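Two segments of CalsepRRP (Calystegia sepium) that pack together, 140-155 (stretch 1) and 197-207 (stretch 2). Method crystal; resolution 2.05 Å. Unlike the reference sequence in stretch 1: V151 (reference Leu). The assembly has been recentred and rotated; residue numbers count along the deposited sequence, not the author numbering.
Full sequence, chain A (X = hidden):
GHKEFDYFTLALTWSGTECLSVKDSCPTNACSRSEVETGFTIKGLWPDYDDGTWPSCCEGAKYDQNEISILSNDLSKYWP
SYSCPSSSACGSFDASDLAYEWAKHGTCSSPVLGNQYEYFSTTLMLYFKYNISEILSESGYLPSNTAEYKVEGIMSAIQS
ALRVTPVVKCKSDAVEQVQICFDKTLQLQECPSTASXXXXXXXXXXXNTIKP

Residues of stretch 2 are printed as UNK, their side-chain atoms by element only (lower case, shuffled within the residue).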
ATOM      1  N   GLY A 140     -13.559  -1.016 -16.488  1.00 30.70           N
ATOM      2  CA  GLY A 140     -13.443   0.163 -17.329  1.00 29.57           C
ATOM      3  C   GLY A 140     -12.552   1.266 -16.788  1.00 28.18           C
ATOM      4  O   GLY A 140     -12.352   2.277 -17.458  1.00 26.18           O
ATOM      5  N   TYR A 141     -12.017   1.084 -15.583  1.00 26.98           N
ATOM      6  CA  TYR A 141     -11.149   2.093 -14.990  1.00 26.54           C
ATOM      7  C   TYR A 141      -9.693   1.752 -15.274  1.00 26.21           C
ATOM      8  O   TYR A 141      -9.055   0.992 -14.541  1.00 25.67           O
ATOM      9  CB  TYR A 141     -11.406   2.194 -13.486  1.00 24.97           C
ATOM     10  CG  TYR A 141     -12.863   2.407 -13.158  1.00 25.08           C
ATOM     11  CD1 TYR A 141     -13.695   1.328 -12.869  1.00 24.89           C
ATOM     12  CD2 TYR A 141     -13.427   3.682 -13.188  1.00 25.72           C
ATOM     13  CE1 TYR A 141     -15.053   1.509 -12.618  1.00 25.26           C
ATOM     14  CE2 TYR A 141     -14.785   3.875 -12.940  1.00 24.83           C
ATOM     15  CZ  TYR A 141     -15.590   2.784 -12.658  1.00 26.11           C
ATOM     16  OH  TYR A 141     -16.936   2.963 -12.426  1.00 26.38           O
ATOM     17  N   LEU A 142      -9.178   2.342 -16.346  1.00 25.60           N
ATOM     18  CA  LEU A 142      -7.817   2.099 -16.801  1.00 25.88           C
ATOM     19  C   LEU A 142      -6.917   3.326 -16.664  1.00 25.73           C
ATOM     20  O   LEU A 142      -7.397   4.452 -16.531  1.00 25.36           O
ATOM     21  CB  LEU A 142      -7.863   1.672 -18.273  1.00 28.07           C
ATOM     22  CG  LEU A 142      -8.915   0.627 -18.650  1.00 29.08           C
ATOM     23  CD1 LEU A 142      -9.176   0.678 -20.150  1.00 32.29           C
ATOM     24  CD2 LEU A 142      -8.444  -0.757 -18.227  1.00 30.70           C
ATOM     25  N   PRO A 143      -5.590   3.116 -16.682  1.00 24.87           N
ATOM     26  CA  PRO A 143      -4.664   4.248 -16.569  1.00 26.16           C
ATOM     27  C   PRO A 143      -4.922   5.185 -17.760  1.00 26.65           C
ATOM     28  O   PRO A 143      -5.087   4.714 -18.885  1.00 25.92           O
ATOM     29  CB  PRO A 143      -3.293   3.578 -16.650  1.00 26.74           C
ATOM     30  CG  PRO A 143      -3.546   2.220 -16.040  1.00 26.50           C
ATOM     31  CD  PRO A 143      -4.864   1.834 -16.663  1.00 25.76           C
ATOM     32  N   SER A 144      -4.967   6.492 -17.518  1.00 26.61           N
ATOM     33  CA  SER A 144      -5.216   7.460 -18.589  1.00 27.68           C
ATOM     34  C   SER A 144      -4.848   8.878 -18.174  1.00 27.80           C
ATOM     35  O   SER A 144      -5.062   9.268 -17.027  1.00 29.01           O
ATOM     36  CB  SER A 144      -6.694   7.428 -18.994  1.00 27.90           C
ATOM     37  OG  SER A 144      -6.998   8.460 -19.921  1.00 27.02           O
ATOM     38  N   ASN A 145      -4.293   9.650 -19.103  1.00 27.93           N
ATOM     39  CA  ASN A 145      -3.931  11.030 -18.800  1.00 27.90           C
ATOM     40  C   ASN A 145      -5.015  11.980 -19.299  1.00 27.25           C
ATOM     41  O   ASN A 145      -4.838  13.197 -19.289  1.00 28.62           O
ATOM     42  CB  ASN A 145      -2.587  11.389 -19.441  1.00 28.80           C
ATOM     43  CG  ASN A 145      -1.466  10.480 -18.977  1.00 32.06           C
ATOM     44  OD1 ASN A 145      -1.392  10.117 -17.800  1.00 29.41           O
ATOM     45  ND2 ASN A 145      -0.581  10.111 -19.897  1.00 31.20           N
ATOM     46  N   THR A 146      -6.141  11.415 -19.725  1.00 25.75           N
ATOM     47  CA  THR A 146      -7.252  12.215 -20.225  1.00 26.32           C
ATOM     48  C   THR A 146      -8.577  11.837 -19.580  1.00 26.18           C
ATOM     49  O   THR A 146      -9.488  12.658 -19.488  1.00 26.98           O
ATOM     50  CB  THR A 146      -7.436  12.043 -21.742  1.00 25.44           C
ATOM     51  OG1 THR A 146      -7.744  10.674 -22.024  1.00 24.29           O
ATOM     52  CG2 THR A 146      -6.178  12.448 -22.489  1.00 26.10           C
ATOM     53  N   ALA A 147      -8.692  10.593 -19.141  1.00 25.80           N
ATOM     54  CA  ALA A 147      -9.935  10.134 -18.545  1.00 27.69           C
ATOM     55  C   ALA A 147     -10.164  10.619 -17.119  1.00 28.73           C
ATOM     56  O   ALA A 147      -9.230  10.752 -16.327  1.00 29.98           O
ATOM     57  CB  ALA A 147      -9.996   8.612 -18.593  1.00 26.81           C
ATOM     58  N   GLU A 148     -11.423  10.908 -16.819  1.00 28.61           N
ATOM     59  CA  GLU A 148     -11.832  11.332 -15.490  1.00 29.28           C
ATOM     60  C   GLU A 148     -12.959  10.386 -15.103  1.00 27.54           C
ATOM     61  O   GLU A 148     -13.952  10.272 -15.821  1.00 26.60           O
ATOM     62  CB  GLU A 148     -12.336  12.778 -15.496  1.00 32.83           C
ATOM     63  CG  GLU A 148     -11.251  13.823 -15.264  1.00 35.61           C
ATOM     64  CD  GLU A 148     -11.812  15.229 -15.148  1.00 40.22           C
ATOM     65  OE1 GLU A 148     -12.761  15.433 -14.360  1.00 42.35           O
ATOM     66  OE2 GLU A 148     -11.306  16.139 -15.841  1.00 43.00           O
ATOM     67  N   TYR A 149     -12.796   9.692 -13.981  1.00 24.00           N
ATOM     68  CA  TYR A 149     -13.805   8.742 -13.537  1.00 22.46           C
ATOM     69  C   TYR A 149     -14.461   9.178 -12.237  1.00 21.75           C
ATOM     70  O   TYR A 149     -13.880   9.931 -11.459  1.00 21.23           O
ATOM     71  CB  TYR A 149     -13.185   7.358 -13.324  1.00 23.17           C
ATOM     72  CG  TYR A 149     -12.233   6.892 -14.403  1.00 22.66           C
ATOM     73  CD1 TYR A 149     -10.853   7.050 -14.256  1.00 22.50           C
ATOM     74  CD2 TYR A 149     -12.703   6.239 -15.539  1.00 21.63           C
ATOM     75  CE1 TYR A 149      -9.964   6.557 -15.211  1.00 22.27           C
ATOM     76  CE2 TYR A 149     -11.825   5.742 -16.499  1.00 23.59           C
ATOM     77  CZ  TYR A 149     -10.460   5.900 -16.330  1.00 21.96           C
ATOM     78  OH  TYR A 149      -9.593   5.378 -17.263  1.00 24.39           O
ATOM     79  N   LYS A 150     -15.678   8.704 -12.007  1.00 23.79           N
ATOM     80  CA  LYS A 150     -16.381   9.032 -10.776  1.00 27.51           C
ATOM     81  C   LYS A 150     -15.822   8.146  -9.667  1.00 26.23           C
ATOM     82  O   LYS A 150     -15.677   6.937  -9.852  1.00 27.32           O
ATOM     83  CB  LYS A 150     -17.876   8.771 -10.935  1.00 28.98           C
ATOM     84  CG  LYS A 150     -18.532   9.626 -12.002  1.00 33.44           C
ATOM     85  CD  LYS A 150     -19.997   9.287 -12.131  1.00 36.15           C
ATOM     86  CE  LYS A 150     -20.661  10.163 -13.174  1.00 41.16           C
ATOM     87  NZ  LYS A 150     -22.119   9.874 -13.279  1.00 43.05           N
ATOM     88  N   VAL A 151     -15.498   8.751  -8.528  1.00 27.79           N
ATOM     89  CA  VAL A 151     -14.963   8.006  -7.390  1.00 29.13           C
ATOM     90  C   VAL A 151     -15.939   6.919  -6.963  1.00 28.51           C
ATOM     91  O   VAL A 151     -15.534   5.794  -6.668  1.00 28.67           O
ATOM     92  CB  VAL A 151     -14.717   8.922  -6.168  1.00 30.18           C
ATOM     93  CG1 VAL A 151     -14.072   8.123  -5.036  1.00 33.50           C
ATOM     94  CG2 VAL A 151     -13.828  10.069  -6.561  1.00 33.05           C
ATOM     95  N   GLU A 152     -17.224   7.264  -6.940  1.00 29.43           N
ATOM     96  CA  GLU A 152     -18.266   6.322  -6.540  1.00 28.92           C
ATOM     97  C   GLU A 152     -18.221   5.077  -7.410  1.00 28.73           C
ATOM     98  O   GLU A 152     -18.540   3.977  -6.953  1.00 29.60           O
ATOM     99  CB  GLU A 152     -19.651   6.986  -6.620  1.00 31.97           C
ATOM    100  CG  GLU A 152     -20.133   7.336  -8.025  1.00 36.32           C
ATOM    101  CD  GLU A 152     -20.758   6.158  -8.761  1.00 38.69           C
ATOM    102  OE1 GLU A 152     -20.907   6.241 -10.000  1.00 39.31           O
ATOM    103  OE2 GLU A 152     -21.110   5.155  -8.104  1.00 41.97           O
ATOM    104  N   GLY A 153     -17.814   5.259  -8.664  1.00 27.34           N
ATOM    105  CA  GLY A 153     -17.713   4.145  -9.587  1.00 23.93           C
ATOM    106  C   GLY A 153     -16.513   3.268  -9.275  1.00 22.70           C
ATOM    107  O   GLY A 153     -16.585   2.045  -9.380  1.00 21.50           O
ATOM    108  N   ILE A 154     -15.400   3.891  -8.905  1.00 22.61           N
ATOM    109  CA  ILE A 154     -14.203   3.134  -8.560  1.00 22.76           C
ATOM    110  C   ILE A 154     -14.476   2.388  -7.254  1.00 21.92           C
ATOM    111  O   ILE A 154     -14.128   1.215  -7.112  1.00 20.10           O
ATOM    112  CB  ILE A 154     -12.989   4.066  -8.397  1.00 22.15           C
ATOM    113  CG1 ILE A 154     -12.599   4.627  -9.770  1.00 23.67           C
ATOM    114  CG2 ILE A 154     -11.831   3.315  -7.743  1.00 20.68           C
ATOM    115  CD1 ILE A 154     -11.452   5.610  -9.743  1.00 21.19           C
ATOM    116  N   MET A 155     -15.116   3.084  -6.319  1.00 22.75           N
ATOM    117  CA  MET A 155     -15.486   2.532  -5.016  1.00 24.83           C
ATOM    118  C   MET A 155     -16.395   1.316  -5.192  1.00 23.64           C
ATOM    119  O   MET A 155     -16.130   0.239  -4.653  1.00 22.55           O
ATOM    120  CB  MET A 155     -16.247   3.581  -4.195  1.00 28.41           C
ATOM    121  CG  MET A 155     -15.455   4.819  -3.813  1.00 32.51           C
ATOM    122  SD  MET A 155     -14.319   4.514  -2.469  1.00 38.02           S
ATOM    123  CE  MET A 155     -15.317   4.967  -1.033  1.00 37.87           C
ATOM    124  N   UNK A 197     -12.387  12.190   0.971  1.00 35.59           N
ATOM    125  CA  UNK A 197     -11.457  13.291   0.782  1.00 34.28           C
ATOM    126  C   UNK A 197     -11.172  13.540  -0.698  1.00 33.02           C
ATOM    127  O   UNK A 197     -10.658  14.594  -1.075  1.00 32.14           O
ATOM    128  o   UNK A 197      -9.663  11.704   1.194  1.00 34.72           O
ATOM    129  c   UNK A 197     -10.347  13.119   3.020  1.00 36.16           C
ATOM    130  c   UNK A 197     -10.136  13.019   1.518  1.00 34.89           C
ATOM    131  N   UNK A 198     -11.511  12.565  -1.536  1.00 30.64           N
ATOM    132  CA  UNK A 198     -11.297  12.692  -2.970  1.00 28.90           C
ATOM    133  C   UNK A 198     -12.397  13.502  -3.627  1.00 28.92           C
ATOM    134  O   UNK A 198     -13.530  13.533  -3.150  1.00 27.86           O
ATOM    135  s   UNK A 198      -9.770  10.319  -3.407  1.00 23.23           S
ATOM    136  c   UNK A 198     -11.267  11.322  -3.639  1.00 27.73           C
ATOM    137  N   UNK A 199     -12.071  14.177  -4.739  1.00 29.85           N
ATOM    138  CA  UNK A 199     -13.066  14.977  -5.457  1.00 29.61           C
ATOM    139  C   UNK A 199     -14.064  14.000  -6.069  1.00 29.16           C
ATOM    140  O   UNK A 199     -13.790  12.802  -6.147  1.00 28.49           O
ATOM    141  c   UNK A 199     -10.872  15.729  -5.964  1.00 31.01           C
ATOM    142  c   UNK A 199     -12.244  15.669  -6.542  1.00 30.27           C
ATOM    143  c   UNK A 199     -10.722  14.397  -5.288  1.00 29.87           C
ATOM    144  N   UNK A 200     -15.207  14.507  -6.513  1.00 27.56           N
ATOM    145  CA  UNK A 200     -16.226  13.667  -7.128  1.00 29.02           C
ATOM    146  C   UNK A 200     -15.673  12.966  -8.369  1.00 28.09           C
ATOM    147  O   UNK A 200     -16.041  11.830  -8.667  1.00 27.72           O
ATOM    148  o   UNK A 200     -18.468  13.682  -8.040  1.00 35.61           O
ATOM    149  c   UNK A 200     -17.439  14.507  -7.523  1.00 31.45           C
ATOM    150  N   UNK A 201     -14.798  13.656  -9.096  1.00 27.09           N
ATOM    151  CA  UNK A 201     -14.188  13.095 -10.297  1.00 26.73           C
ATOM    152  C   UNK A 201     -12.691  12.944 -10.067  1.00 25.52           C
ATOM    153  O   UNK A 201     -12.028  13.875  -9.613  1.00 23.99           O
ATOM    154  c   UNK A 201     -14.442  14.000 -11.508  1.00 27.90           C
ATOM    155  c   UNK A 201     -16.446  12.763 -12.360  1.00 29.14           C
ATOM    156  c   UNK A 201     -15.954  15.077 -13.172  1.00 31.29           C
ATOM    157  c   UNK A 201     -15.894  14.130 -11.979  1.00 29.94           C
ATOM    158  N   UNK A 202     -12.161  11.767 -10.380  1.00 24.76           N
ATOM    159  CA  UNK A 202     -10.746  11.498 -10.177  1.00 24.11           C
ATOM    160  C   UNK A 202     -10.114  10.845 -11.393  1.00 24.70           C
ATOM    161  O   UNK A 202     -10.815  10.396 -12.299  1.00 25.07           O
ATOM    162  c   UNK A 202     -11.251   9.255  -9.177  1.00 22.09           C
ATOM    163  c   UNK A 202     -11.053  11.265  -7.705  1.00 23.03           C
ATOM    164  c   UNK A 202     -10.536  10.579  -8.958  1.00 23.07           C
ATOM    165  N   UNK A 203      -8.786  10.787 -11.408  1.00 24.42           N
ATOM    166  CA  UNK A 203      -8.078  10.186 -12.531  1.00 25.12           C
ATOM    167  C   UNK A 203      -7.075   9.127 -12.100  1.00 23.30           C
ATOM    168  O   UNK A 203      -6.681   9.062 -10.938  1.00 23.02           O
ATOM    169  c   UNK A 203      -7.347  11.272 -13.321  1.00 25.06           C
ATOM    170  o   UNK A 203      -6.395  11.930 -12.502  1.00 26.12           O
ATOM    171  N   UNK A 204      -6.676   8.292 -13.052  1.00 23.24           N
ATOM    172  CA  UNK A 204      -5.690   7.246 -12.805  1.00 23.59           C
ATOM    173  C   UNK A 204      -4.565   7.479 -13.810  1.00 22.90           C
ATOM    174  O   UNK A 204      -4.372   6.700 -14.741  1.00 22.70           O
ATOM    175  c   UNK A 204      -7.448   5.500 -12.033  1.00 23.68           C
ATOM    176  c   UNK A 204      -6.315   5.864 -13.004  1.00 21.81           C
ATOM    177  c   UNK A 204      -6.870   5.265 -10.638  1.00 22.32           C
ATOM    178  c   UNK A 204      -8.185   4.260 -12.530  1.00 22.36           C
ATOM    179  N   UNK A 205      -3.798   8.564 -13.618  1.00 25.22           N
ATOM    180  CA  UNK A 205      -2.683   8.941 -14.493  1.00 26.38           C
ATOM    181  C   UNK A 205      -1.647   7.854 -14.738  1.00 29.21           C
ATOM    182  O   UNK A 205      -1.445   6.963 -13.909  1.00 27.95           O
ATOM    183  c   UNK A 205      -3.811   9.403 -12.408  1.00 25.58           C
ATOM    184  c   UNK A 205      -2.087  10.159 -13.786  1.00 26.24           C
ATOM    185  c   UNK A 205      -2.382   9.881 -12.337  1.00 25.34           C
ATOM    186  N   UNK A 206      -0.995   7.944 -15.894  1.00 31.35           N
ATOM    187  CA  UNK A 206       0.040   7.001 -16.302  1.00 35.19           C
ATOM    188  C   UNK A 206       1.387   7.581 -15.878  1.00 37.80           C
ATOM    189  O   UNK A 206       1.524   8.799 -15.732  1.00 38.13           O
ATOM    190  c   UNK A 206       1.068   5.785 -18.265  1.00 35.60           C
ATOM    191  c   UNK A 206      -1.566   6.314 -19.790  1.00 36.09           C
ATOM    192  c   UNK A 206      -1.373   6.353 -18.284  1.00 34.88           C
ATOM    193  c   UNK A 206       0.020   6.808 -17.841  1.00 35.45           C
ATOM    194  N   UNK A 207       2.378   6.719 -15.667  1.00 42.51           N
ATOM    195  CA  UNK A 207       3.702   7.188 -15.268  1.00 47.18           C
ATOM    196  C   UNK A 207       4.338   8.047 -16.354  1.00 50.36           C
ATOM    197  O   UNK A 207       3.803   8.167 -17.456  1.00 51.12           O
ATOM    198  c   UNK A 207       5.508   4.427 -13.205  1.00 46.01           C
ATOM    199  c   UNK A 207       5.517   3.137 -14.012  1.00 45.61           C
ATOM    200  c   UNK A 207       4.373   5.361 -13.604  1.00 44.72           C
ATOM    201  n   UNK A 207       5.889   3.323 -15.430  1.00 46.52           N
ATOM    202  c   UNK A 207       4.629   6.009 -14.951  1.00 47.32           C
TER
HETATM  203  O   HOH W   1      -7.453   8.914 -15.643  1.00 20.55           O
HETATM  204  O   HOH W   2      -0.182  11.733 -16.337  1.00 40.02           O
HETATM  205  O   HOH W   3     -18.025  10.146  -7.589  1.00 27.06           O

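Position 197 carries a carbon bearing one oxygen and one carbon, the branched hydroxyl side chain of threonine; T197 lies out of reach of stretch 1. Position 198 has one carbon, lying against V151 CG2, followed by sulfur, which makes it cysteine. The sulfur of C198 is bonded covalently elsewhere in the structure, and its CB lies 4.1 Å from V151 CG2. At 199 three carbons close a ring onto the backbone nitrogen, so the residue is P199, whose CA-to-CB bond runs sideways to stretch 1.

Position 200 has one carbon and one oxygen, pointing away from stretch 1: serine. The backbone of S200 does the work, its O accepting a hydrogen bond from V151 N (3.1 Å) as the helix begins. Water 3 links the same carbonyl to E152 N.

Position 201 shows four carbons forked at the second, one tip near K150 CG and the other near E148 OE1; this is leucine, in the m, t conformation. L201 shares a sheet face with K150, with CD2 3.8 Å from K150 CG and CD1 3.4 Å from E148 OE1. Position 202 has three carbons, the first carrying the other two, one against V151 and one against I154, hence valine. On the face shared with Y149, V202 packs CG2 against I154 CD1 (3.7 Å) and CG1 against V151 CG2 (3.2 Å).

Position 203 has one carbon, near A147 O, and one oxygen: serine, with S203 CB 3.6 Å from A147 O. Position 204 again has four carbons forked at the second, here directed toward stretch 1, one tip meeting Y141 and Y149. This is L204, whose CD1 reaches Y141 CB (3.9 Å) and Y149 CE1 (4.0 Å).

Position 205 closes three carbons onto its nitrogen: P205, whose CA lies 3.5 Å from S144 O. Position 206 has four carbons forked at the first, the arm two carbons long touching P143, as in isoleucine; I206 CG1 lies 3.7 Å from P143 CB. Position 207 ends a row of four carbons in nitrogen, and K207 points away, its amine hydrogen-bonded elsewhere in the structure.

The contact rests on a short antiparallel pairing, closed by Y149 N to V202 O and V202 N to Y149 O, both 2.7 Å. Farther along, S144 N donates to L204 O (2.8 Å), and N145 OD1 accepts from I206 N at 2.9 Å. Water 1 accepts from L204 N and donates to S144 O and A147 O, bridging the two segments. V202 and L204 supply much of the apolar packing, both buried against stretch 1.

Stretch 2, residues 197-207: TCPSLVSLPIK
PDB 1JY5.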